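Local coordinates for SalCYP truncation (Salinispora tropica, PDB 7ABB), which belongs to the cytochrome P450 family and carries a heme, modelled as heme c, whose iron takes a thiolate ligand from the protein, at residues R57-F62 with G338-L343; R77-T82 with N89-R94. All coordinates share one frame; numbering follows the deposited sequence.

Interaction 1. Residues R57-F62 with G338-L343. With HEC (heme c), chain B.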
loop_
_atom_site.group_PDB
_atom_site.type_symbol
_atom_site.label_atom_id
_atom_site.label_comp_id
_atom_site.label_asym_id
_atom_site.label_seq_id
_atom_site.Cartn_x
_atom_site.Cartn_y
_atom_site.Cartn_z
ATOM N N ARG A 57 -11.765 -12.960 -4.844
ATOM C CA ARG A 57 -13.176 -12.739 -5.133
ATOM C C ARG A 57 -14.103 -13.814 -4.583
ATOM O O ARG A 57 -15.312 -13.699 -4.773
ATOM C CB ARG A 57 -13.391 -12.616 -6.645
ATOM C CG ARG A 57 -12.782 -11.347 -7.207
ATOM C CD ARG A 57 -12.704 -11.385 -8.734
ATOM N NE ARG A 57 -12.007 -10.185 -9.213
ATOM C CZ ARG A 57 -11.352 -10.108 -10.369
ATOM N NH1 ARG A 57 -11.302 -11.164 -11.182
ATOM N NH2 ARG A 57 -10.743 -8.979 -10.713
ATOM N N ASP A 58 -13.583 -14.846 -3.909
ATOM C CA ASP A 58 -14.410 -15.945 -3.378
ATOM C C ASP A 58 -14.097 -16.095 -1.892
ATOM O O ASP A 58 -13.346 -16.975 -1.480
ATOM C CB ASP A 58 -14.142 -17.219 -4.143
ATOM C CG ASP A 58 -14.955 -18.385 -3.657
ATOM O OD1 ASP A 58 -15.840 -18.173 -2.806
ATOM O OD2 ASP A 58 -14.694 -19.523 -4.135
ATOM N N GLU A 59 -14.706 -15.239 -1.073
ATOM C CA GLU A 59 -14.470 -15.298 0.364
ATOM C C GLU A 59 -15.127 -16.503 1.036
ATOM O O GLU A 59 -14.743 -16.845 2.154
ATOM C CB GLU A 59 -14.977 -14.022 1.031
ATOM C CG GLU A 59 -14.241 -12.819 0.563
ATOM C CD GLU A 59 -14.621 -11.573 1.316
ATOM O OE1 GLU A 59 -15.789 -11.451 1.764
ATOM O OE2 GLU A 59 -13.730 -10.720 1.448
ATOM N N ASP A 60 -16.077 -17.170 0.385
ATOM C CA ASP A 60 -16.641 -18.376 0.990
ATOM C C ASP A 60 -15.652 -19.535 0.921
ATOM O O ASP A 60 -15.746 -20.483 1.707
ATOM C CB ASP A 60 -17.951 -18.768 0.305
ATOM C CG ASP A 60 -19.064 -17.743 0.498
ATOM O OD1 ASP A 60 -18.993 -16.892 1.424
ATOM O OD2 ASP A 60 -20.038 -17.823 -0.279
ATOM N N THR A 61 -14.712 -19.492 -0.024
ATOM C CA THR A 61 -13.669 -20.505 -0.118
ATOM C C THR A 61 -12.377 -20.052 0.548
ATOM O O THR A 61 -11.672 -20.876 1.153
ATOM C CB THR A 61 -13.381 -20.819 -1.595
ATOM O OG1 THR A 61 -14.561 -21.326 -2.220
ATOM C CG2 THR A 61 -12.231 -21.814 -1.774
ATOM N N PHE A 62 -12.060 -18.764 0.431
ATOM C CA PHE A 62 -10.832 -18.157 0.943
ATOM C C PHE A 62 -11.222 -17.086 1.968
ATOM O O PHE A 62 -11.426 -15.926 1.609
ATOM C CB PHE A 62 -10.016 -17.554 -0.197
ATOM C CG PHE A 62 -9.505 -18.566 -1.187
ATOM C CD1 PHE A 62 -8.330 -19.238 -0.945
ATOM C CD2 PHE A 62 -10.203 -18.828 -2.354
ATOM C CE1 PHE A 62 -7.836 -20.150 -1.876
ATOM C CE2 PHE A 62 -9.709 -19.750 -3.285
ATOM C CZ PHE A 62 -8.537 -20.402 -3.028
ATOM N N GLY A 338 -11.816 -7.938 -5.311
ATOM C CA GLY A 338 -12.830 -8.466 -4.424
ATOM C C GLY A 338 -13.217 -7.455 -3.356
ATOM O O GLY A 338 -12.914 -6.276 -3.459
ATOM N N HIS A 339 -13.844 -7.954 -2.291
ATOM C CA HIS A 339 -14.515 -7.060 -1.343
ATOM C C HIS A 339 -13.540 -6.276 -0.498
ATOM O O HIS A 339 -13.889 -5.191 -0.006
ATOM C CB HIS A 339 -15.414 -7.873 -0.433
ATOM C CG HIS A 339 -16.647 -8.379 -1.109
ATOM N ND1 HIS A 339 -17.405 -7.595 -1.953
ATOM C CD2 HIS A 339 -17.233 -9.597 -1.097
ATOM C CE1 HIS A 339 -18.423 -8.303 -2.410
ATOM N NE2 HIS A 339 -18.341 -9.523 -1.909
ATOM N N HIS A 340 -12.327 -6.786 -0.296
ATOM C CA HIS A 340 -11.344 -6.106 0.534
ATOM C C HIS A 340 -10.383 -5.212 -0.255
ATOM O O HIS A 340 -9.408 -4.691 0.315
ATOM C CB HIS A 340 -10.583 -7.141 1.366
ATOM C CG HIS A 340 -11.370 -7.638 2.535
ATOM N ND1 HIS A 340 -12.261 -8.689 2.462
ATOM C CD2 HIS A 340 -11.427 -7.188 3.807
ATOM C CE1 HIS A 340 -12.823 -8.867 3.647
ATOM N NE2 HIS A 340 -12.322 -7.970 4.481
ATOM N N GLN A 341 -10.659 -4.992 -1.541
ATOM C CA GLN A 341 -9.810 -4.151 -2.387
ATOM C C GLN A 341 -9.532 -2.816 -1.692
ATOM O O GLN A 341 -10.424 -2.222 -1.096
ATOM C CB GLN A 341 -10.518 -3.920 -3.732
ATOM C CG GLN A 341 -9.731 -3.210 -4.832
ATOM C CD GLN A 341 -10.633 -2.946 -6.032
ATOM O OE1 GLN A 341 -11.487 -2.061 -5.996
ATOM N NE2 GLN A 341 -10.487 -3.755 -7.073
ATOM N N CYS A 342 -8.297 -2.347 -1.776
ATOM C CA CYS A 342 -7.810 -1.214 -0.986
ATOM C C CYS A 342 -8.774 -0.030 -0.945
ATOM O O CYS A 342 -9.135 0.530 -1.982
ATOM C CB CYS A 342 -6.477 -0.754 -1.562
ATOM S SG CYS A 342 -5.766 0.638 -0.659
ATOM N N LEU A 343 -9.129 0.382 0.278
ATOM C CA LEU A 343 -9.950 1.572 0.479
ATOM C C LEU A 343 -9.242 2.840 0.021
ATOM O O LEU A 343 -9.886 3.785 -0.448
ATOM C CB LEU A 343 -10.290 1.667 1.964
ATOM C CG LEU A 343 -11.173 2.829 2.443
ATOM C CD1 LEU A 343 -12.585 2.697 1.883
ATOM C CD2 LEU A 343 -11.209 2.797 3.965
HETATM FE FE HEC B . -4.505 -0.228 1.023
HETATM C CHA HEC B . -6.478 -2.935 1.813
HETATM C CHB HEC B . -2.679 -2.250 -1.054
HETATM C CHC HEC B . -2.551 2.464 0.191
HETATM C CHD HEC B . -6.087 1.677 3.361
HETATM N NA HEC B . -4.560 -2.178 0.511
HETATM C C1A HEC B . -5.485 -3.146 0.903
HETATM C C2A HEC B . -5.245 -4.410 0.239
HETATM C C3A HEC B . -4.188 -4.191 -0.564
HETATM C C4A HEC B . -3.754 -2.824 -0.405
HETATM C CMA HEC B . -3.482 -5.195 -1.493
HETATM C CAA HEC B . -6.078 -5.732 0.392
HETATM C CBA HEC B . -5.606 -6.634 1.526
HETATM C CGA HEC B . -6.440 -7.904 1.552
HETATM O O1A HEC B . -6.218 -8.664 2.522
HETATM O O2A HEC B . -7.270 -8.101 0.626
HETATM N NB HEC B . -2.893 0.043 -0.145
HETATM C C1B HEC B . -2.313 -0.908 -0.964
HETATM C C2B HEC B . -1.283 -0.256 -1.717
HETATM C C3B HEC B . -1.268 1.049 -1.389
HETATM C C4B HEC B . -2.254 1.256 -0.386
HETATM C CMB HEC B . -0.434 -1.035 -2.741
HETATM C CAB HEC B . -0.415 2.214 -1.819
HETATM C CBB HEC B . 0.394 2.026 -3.061
HETATM N NC HEC B . -4.339 1.690 1.688
HETATM C C1C HEC B . -3.527 2.655 1.138
HETATM C C2C HEC B . -3.836 3.925 1.739
HETATM C C3C HEC B . -4.834 3.736 2.631
HETATM C C4C HEC B . -5.137 2.323 2.613
HETATM C CMC HEC B . -3.138 5.233 1.361
HETATM C CAC HEC B . -5.541 4.714 3.583
HETATM C CBC HEC B . -5.488 6.215 3.298
HETATM N ND HEC B . -5.966 -0.582 2.337
HETATM C C1D HEC B . -6.466 0.381 3.213
HETATM C C2D HEC B . -7.521 -0.218 3.968
HETATM C C3D HEC B . -7.662 -1.630 3.522
HETATM C C4D HEC B . -6.666 -1.769 2.482
HETATM C CMD HEC B . -8.337 0.487 5.060
HETATM C CAD HEC B . -8.647 -2.697 4.032
HETATM C CBD HEC B . -9.871 -2.647 3.152
HETATM C CGD HEC B . -10.838 -3.748 3.543
HETATM O O1D HEC B . -12.015 -3.689 3.127
HETATM O O2D HEC B . -10.403 -4.666 4.267
HETATM O O HOH W 1 -13.714 -7.596 -7.609
#
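Glu59 OE2 takes the ND1 hydrogen of His340 at 2.7 Å, but the N-H is turned well off line, 128° at the hydrogen, so this short bond is a weak one. The carboxylate reaches the imidazole at its edge, close to the ring plane, with the two flat groups turned 46° apart. Glu59 gets there as an outstretched arm: CG lies anti to its own carbonyl carbon, and chi2 of -174° carries the chain straight on. The other oxygen, OE1, sits at the rim of the His339 ring, 3.7 Å from CD2, so the two carboxylate oxygens each meet one of two consecutive histidines of the type I turn Gly338–Gln341. The other ring nitrogen of His340, NE2, bonds to the carbonyl O of Ile83.

Next to this, Arg57 lays its CG 4.0 Å from CA of Gly338. A water accepts from Gly338 N at 3.0 Å and more weakly from Arg57 NE, while Arg57 NH2 bonds to Thr337.

Two residues past His340, the thiolate Cys342 SG binds the heme iron at 2.3 Å, as in the cysteine loop of P450s. If both of its ring nitrogens donate as modelled, His340 would carry two protons, and Glu59 would be expected to stabilise that positive form at the propionate end of the heme.

Interaction 2. Residues R77-T82 with N89-R94. With HEC (heme c), chain B.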
loop_
_atom_site.group_PDB
_atom_site.type_symbol
_atom_site.label_atom_id
_atom_site.label_comp_id
_atom_site.label_asym_id
_atom_site.label_seq_id
_atom_site.Cartn_x
_atom_site.Cartn_y
_atom_site.Cartn_z
ATOM N N ARG A 77 -9.465 -8.607 15.607
ATOM C CA ARG A 77 -10.530 -7.849 14.950
ATOM C C ARG A 77 -9.956 -6.505 14.497
ATOM O O ARG A 77 -9.900 -5.541 15.265
ATOM C CB ARG A 77 -11.710 -7.673 15.896
ATOM C CG ARG A 77 -12.915 -6.977 15.291
ATOM C CD ARG A 77 -14.047 -6.895 16.313
ATOM N NE ARG A 77 -15.139 -6.043 15.849
ATOM C CZ ARG A 77 -16.222 -6.476 15.212
ATOM N NH1 ARG A 77 -16.386 -7.768 14.956
ATOM N NH2 ARG A 77 -17.150 -5.608 14.830
ATOM N N TRP A 78 -9.529 -6.449 13.241
ATOM C CA TRP A 78 -8.986 -5.234 12.642
ATOM C C TRP A 78 -10.010 -4.725 11.634
ATOM O O TRP A 78 -10.179 -5.311 10.562
ATOM C CB TRP A 78 -7.638 -5.501 11.972
ATOM C CG TRP A 78 -6.581 -6.037 12.898
ATOM C CD1 TRP A 78 -6.431 -7.328 13.310
ATOM C CD2 TRP A 78 -5.523 -5.296 13.518
ATOM N NE1 TRP A 78 -5.348 -7.438 14.146
ATOM C CE2 TRP A 78 -4.774 -6.203 14.291
ATOM C CE3 TRP A 78 -5.136 -3.955 13.494
ATOM C CZ2 TRP A 78 -3.662 -5.814 15.030
ATOM C CZ3 TRP A 78 -4.030 -3.571 14.233
ATOM C CH2 TRP A 78 -3.308 -4.495 14.989
ATOM N N ILE A 79 -10.688 -3.644 11.984
ATOM C CA ILE A 79 -11.763 -3.111 11.145
ATOM C C ILE A 79 -11.149 -2.288 10.017
ATOM O O ILE A 79 -10.424 -1.320 10.304
ATOM C CB ILE A 79 -12.702 -2.249 11.980
ATOM C CG1 ILE A 79 -13.354 -3.075 13.096
ATOM C CG2 ILE A 79 -13.748 -1.580 11.089
ATOM C CD1 ILE A 79 -14.408 -4.025 12.618
ATOM N N PRO A 80 -11.482 -2.561 8.749
ATOM C CA PRO A 80 -12.372 -3.599 8.208
ATOM C C PRO A 80 -11.651 -4.826 7.657
ATOM O O PRO A 80 -12.280 -5.672 7.044
ATOM C CB PRO A 80 -13.082 -2.872 7.077
ATOM C CG PRO A 80 -12.027 -1.925 6.546
ATOM C CD PRO A 80 -11.141 -1.560 7.722
ATOM N N LEU A 81 -10.339 -4.907 7.888
ATOM C CA LEU A 81 -9.489 -5.861 7.180
ATOM C C LEU A 81 -9.885 -7.317 7.443
ATOM O O LEU A 81 -9.841 -8.153 6.528
ATOM C CB LEU A 81 -8.040 -5.605 7.588
ATOM C CG LEU A 81 -6.893 -6.246 6.808
ATOM C CD1 LEU A 81 -6.918 -5.894 5.320
ATOM C CD2 LEU A 81 -5.585 -5.802 7.444
ATOM N N THR A 82 -10.252 -7.649 8.681
ATOM C CA THR A 82 -10.443 -9.036 9.095
ATOM C C THR A 82 -11.905 -9.394 9.311
ATOM O O THR A 82 -12.201 -10.441 9.900
ATOM C CB THR A 82 -9.654 -9.329 10.371
ATOM O OG1 THR A 82 -10.228 -8.620 11.472
ATOM C CG2 THR A 82 -8.209 -8.912 10.211
ATOM N N ASN A 89 -19.441 -5.261 4.420
ATOM C CA ASN A 89 -19.983 -4.417 3.365
ATOM C C ASN A 89 -20.568 -3.128 3.946
ATOM O O ASN A 89 -20.433 -2.054 3.347
ATOM C CB ASN A 89 -21.015 -5.202 2.559
ATOM C CG ASN A 89 -20.428 -6.501 1.992
ATOM O OD1 ASN A 89 -19.246 -6.564 1.621
ATOM N ND2 ASN A 89 -21.245 -7.544 1.945
ATOM N N GLU A 90 -21.151 -3.197 5.144
ATOM C CA GLU A 90 -21.708 -1.991 5.750
ATOM C C GLU A 90 -20.603 -1.033 6.159
ATOM O O GLU A 90 -20.737 0.180 5.974
ATOM C CB GLU A 90 -22.578 -2.333 6.959
ATOM C CG GLU A 90 -23.538 -1.218 7.365
ATOM C CD GLU A 90 -24.475 -1.626 8.492
ATOM O OE1 GLU A 90 -25.176 -0.736 9.019
ATOM O OE2 GLU A 90 -24.503 -2.821 8.862
ATOM N N TRP A 91 -19.509 -1.549 6.722
ATOM C CA TRP A 91 -18.377 -0.680 7.036
ATOM C C TRP A 91 -17.867 0.016 5.784
ATOM O O TRP A 91 -17.605 1.225 5.796
ATOM C CB TRP A 91 -17.238 -1.480 7.661
ATOM C CG TRP A 91 -17.390 -1.686 9.112
ATOM C CD1 TRP A 91 -17.776 -2.829 9.737
ATOM C CD2 TRP A 91 -17.145 -0.726 10.141
ATOM N NE1 TRP A 91 -17.783 -2.640 11.093
ATOM C CE2 TRP A 91 -17.405 -1.357 11.369
ATOM C CE3 TRP A 91 -16.730 0.604 10.140
ATOM C CZ2 TRP A 91 -17.265 -0.708 12.586
ATOM C CZ3 TRP A 91 -16.599 1.249 11.348
ATOM C CH2 TRP A 91 -16.865 0.593 12.558
ATOM N N ARG A 92 -17.709 -0.731 4.696
ATOM C CA ARG A 92 -17.200 -0.121 3.473
ATOM C C ARG A 92 -18.171 0.937 2.949
ATOM O O ARG A 92 -17.739 1.987 2.462
ATOM C CB ARG A 92 -16.905 -1.186 2.415
ATOM C CG ARG A 92 -15.678 -2.051 2.747
ATOM C CD ARG A 92 -14.379 -1.259 2.798
ATOM N NE ARG A 92 -14.043 -0.666 1.504
ATOM C CZ ARG A 92 -13.075 -1.119 0.698
ATOM N NH1 ARG A 92 -12.348 -2.169 1.052
ATOM N NH2 ARG A 92 -12.842 -0.523 -0.468
ATOM N N ARG A 93 -19.480 0.693 3.059
ATOM C CA ARG A 93 -20.451 1.693 2.613
ATOM C C ARG A 93 -20.331 2.971 3.432
ATOM O O ARG A 93 -20.414 4.075 2.882
ATOM C CB ARG A 93 -21.884 1.148 2.686
ATOM C CG ARG A 93 -22.197 0.130 1.603
ATOM C CD ARG A 93 -23.687 -0.166 1.511
ATOM N NE ARG A 93 -24.186 -0.826 2.715
ATOM C CZ ARG A 93 -24.756 -2.029 2.753
ATOM N NH1 ARG A 93 -25.168 -2.523 3.915
ATOM N NH2 ARG A 93 -24.932 -2.738 1.644
ATOM N N ARG A 94 -20.181 2.844 4.754
ATOM C CA ARG A 94 -20.064 4.027 5.603
ATOM C C ARG A 94 -18.784 4.796 5.310
ATOM O O ARG A 94 -18.785 6.035 5.316
ATOM C CB ARG A 94 -20.120 3.629 7.078
ATOM C CG ARG A 94 -21.383 2.843 7.485
ATOM C CD ARG A 94 -22.284 3.626 8.304
ATOM N NE ARG A 94 -23.505 2.894 8.660
ATOM C CZ ARG A 94 -24.649 3.487 8.968
ATOM N NH1 ARG A 94 -24.733 4.810 8.960
ATOM N NH2 ARG A 94 -25.710 2.752 9.279
HETATM FE FE HEC B . -4.505 -0.228 1.023
HETATM C CHA HEC B . -6.478 -2.935 1.813
HETATM C CHB HEC B . -2.679 -2.250 -1.054
HETATM C CHC HEC B . -2.551 2.464 0.191
HETATM C CHD HEC B . -6.087 1.677 3.361
HETATM N NA HEC B . -4.560 -2.178 0.511
HETATM C C1A HEC B . -5.485 -3.146 0.903
HETATM C C2A HEC B . -5.245 -4.410 0.239
HETATM C C3A HEC B . -4.188 -4.191 -0.564
HETATM C C4A HEC B . -3.754 -2.824 -0.405
HETATM C CMA HEC B . -3.482 -5.195 -1.493
HETATM C CAA HEC B . -6.078 -5.732 0.392
HETATM C CBA HEC B . -5.606 -6.634 1.526
HETATM C CGA HEC B . -6.440 -7.904 1.552
HETATM O O1A HEC B . -6.218 -8.664 2.522
HETATM O O2A HEC B . -7.270 -8.101 0.626
HETATM N NB HEC B . -2.893 0.043 -0.145
HETATM C C1B HEC B . -2.313 -0.908 -0.964
HETATM C C2B HEC B . -1.283 -0.256 -1.717
HETATM C C3B HEC B . -1.268 1.049 -1.389
HETATM C C4B HEC B . -2.254 1.256 -0.386
HETATM C CMB HEC B . -0.434 -1.035 -2.741
HETATM C CAB HEC B . -0.415 2.214 -1.819
HETATM C CBB HEC B . 0.394 2.026 -3.061
HETATM N NC HEC B . -4.339 1.690 1.688
HETATM C C1C HEC B . -3.527 2.655 1.138
HETATM C C2C HEC B . -3.836 3.925 1.739
HETATM C C3C HEC B . -4.834 3.736 2.631
HETATM C C4C HEC B . -5.137 2.323 2.613
HETATM C CMC HEC B . -3.138 5.233 1.361
HETATM C CAC HEC B . -5.541 4.714 3.583
HETATM C CBC HEC B . -5.488 6.215 3.298
HETATM N ND HEC B . -5.966 -0.582 2.337
HETATM C C1D HEC B . -6.466 0.381 3.213
HETATM C C2D HEC B . -7.521 -0.218 3.968
HETATM C C3D HEC B . -7.662 -1.630 3.522
HETATM C C4D HEC B . -6.666 -1.769 2.482
HETATM C CMD HEC B . -8.337 0.487 5.060
HETATM C CAD HEC B . -8.647 -2.697 4.032
HETATM C CBD HEC B . -9.871 -2.647 3.152
HETATM C CGD HEC B . -10.838 -3.748 3.543
HETATM O O1D HEC B . -12.015 -3.689 3.127
HETATM O O2D HEC B . -10.403 -4.666 4.267
#
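Ile79 has CG2 anti to its backbone N, which aims that methyl at Trp91, while Arg92 folds back on itself at chi2 and chi3, both -63°, to bring its guanidinium round to the heme. The methyl sits squarely over the indole: Ile79 CG2 is 3.6 Å from the centroid of the six-membered ring of Trp91 and only 11° off the ring normal, a clear CH-pi contact. Along the same face, Ile79 CD1 comes 4.0 Å from Trp91 NE1. Pro80, which follows a cis peptide bond, adds looser packing, its CB 4.4 Å from Trp91 CB and its CG 4.5 Å from Arg92 CD. Around this core, Trp91 also packs on Ile83, Val220 and Ile215.

The polar half of the contact belongs to the heme. Arg92 NH1 donates to propionate oxygen O1D at 2.6 Å with 149° at the hydrogen, and the oxygen lies at the guanidinium edge, in its plane. The same NH1 probably also bonds to Gln341 O, and would then serve both the propionate and the cysteine loop. Pro80 stands against that carboxylate too, its CG 3.7 Å from heme CGD.

Loop 77–82 is braced within itself by Trp78 N, which donates to Thr82 OG1 at 2.9 Å. An arginine paired with a heme propionate is a familiar feature of P450s; here its charge would be expected to offset that of the carboxylate, while Pro80 supplies an apolar flank beside this hydrogen bond and Ile79 and Trp91 pack the loop on the helix further from the heme.

How the interactions relate
From the N terminus, the chain leaves helix 49-56 into loop 57–62, then enters strand 62-63 of the mixed sheet. Loop 77–82 comes next and meets helix 86-95 a few residues later, so interaction 2 closes a short local loop. Interaction 1 closes only when the chain returns, 276 residues on, with the cysteine loop ahead of helix 345-362; interaction 2 is therefore nested inside it. Their centres lie 12 Å apart, both beside the heme. The two contacts touch where helix 86-95 meets the cysteine loop, and His340 packs against the carbonyls of Pro80 and Leu81.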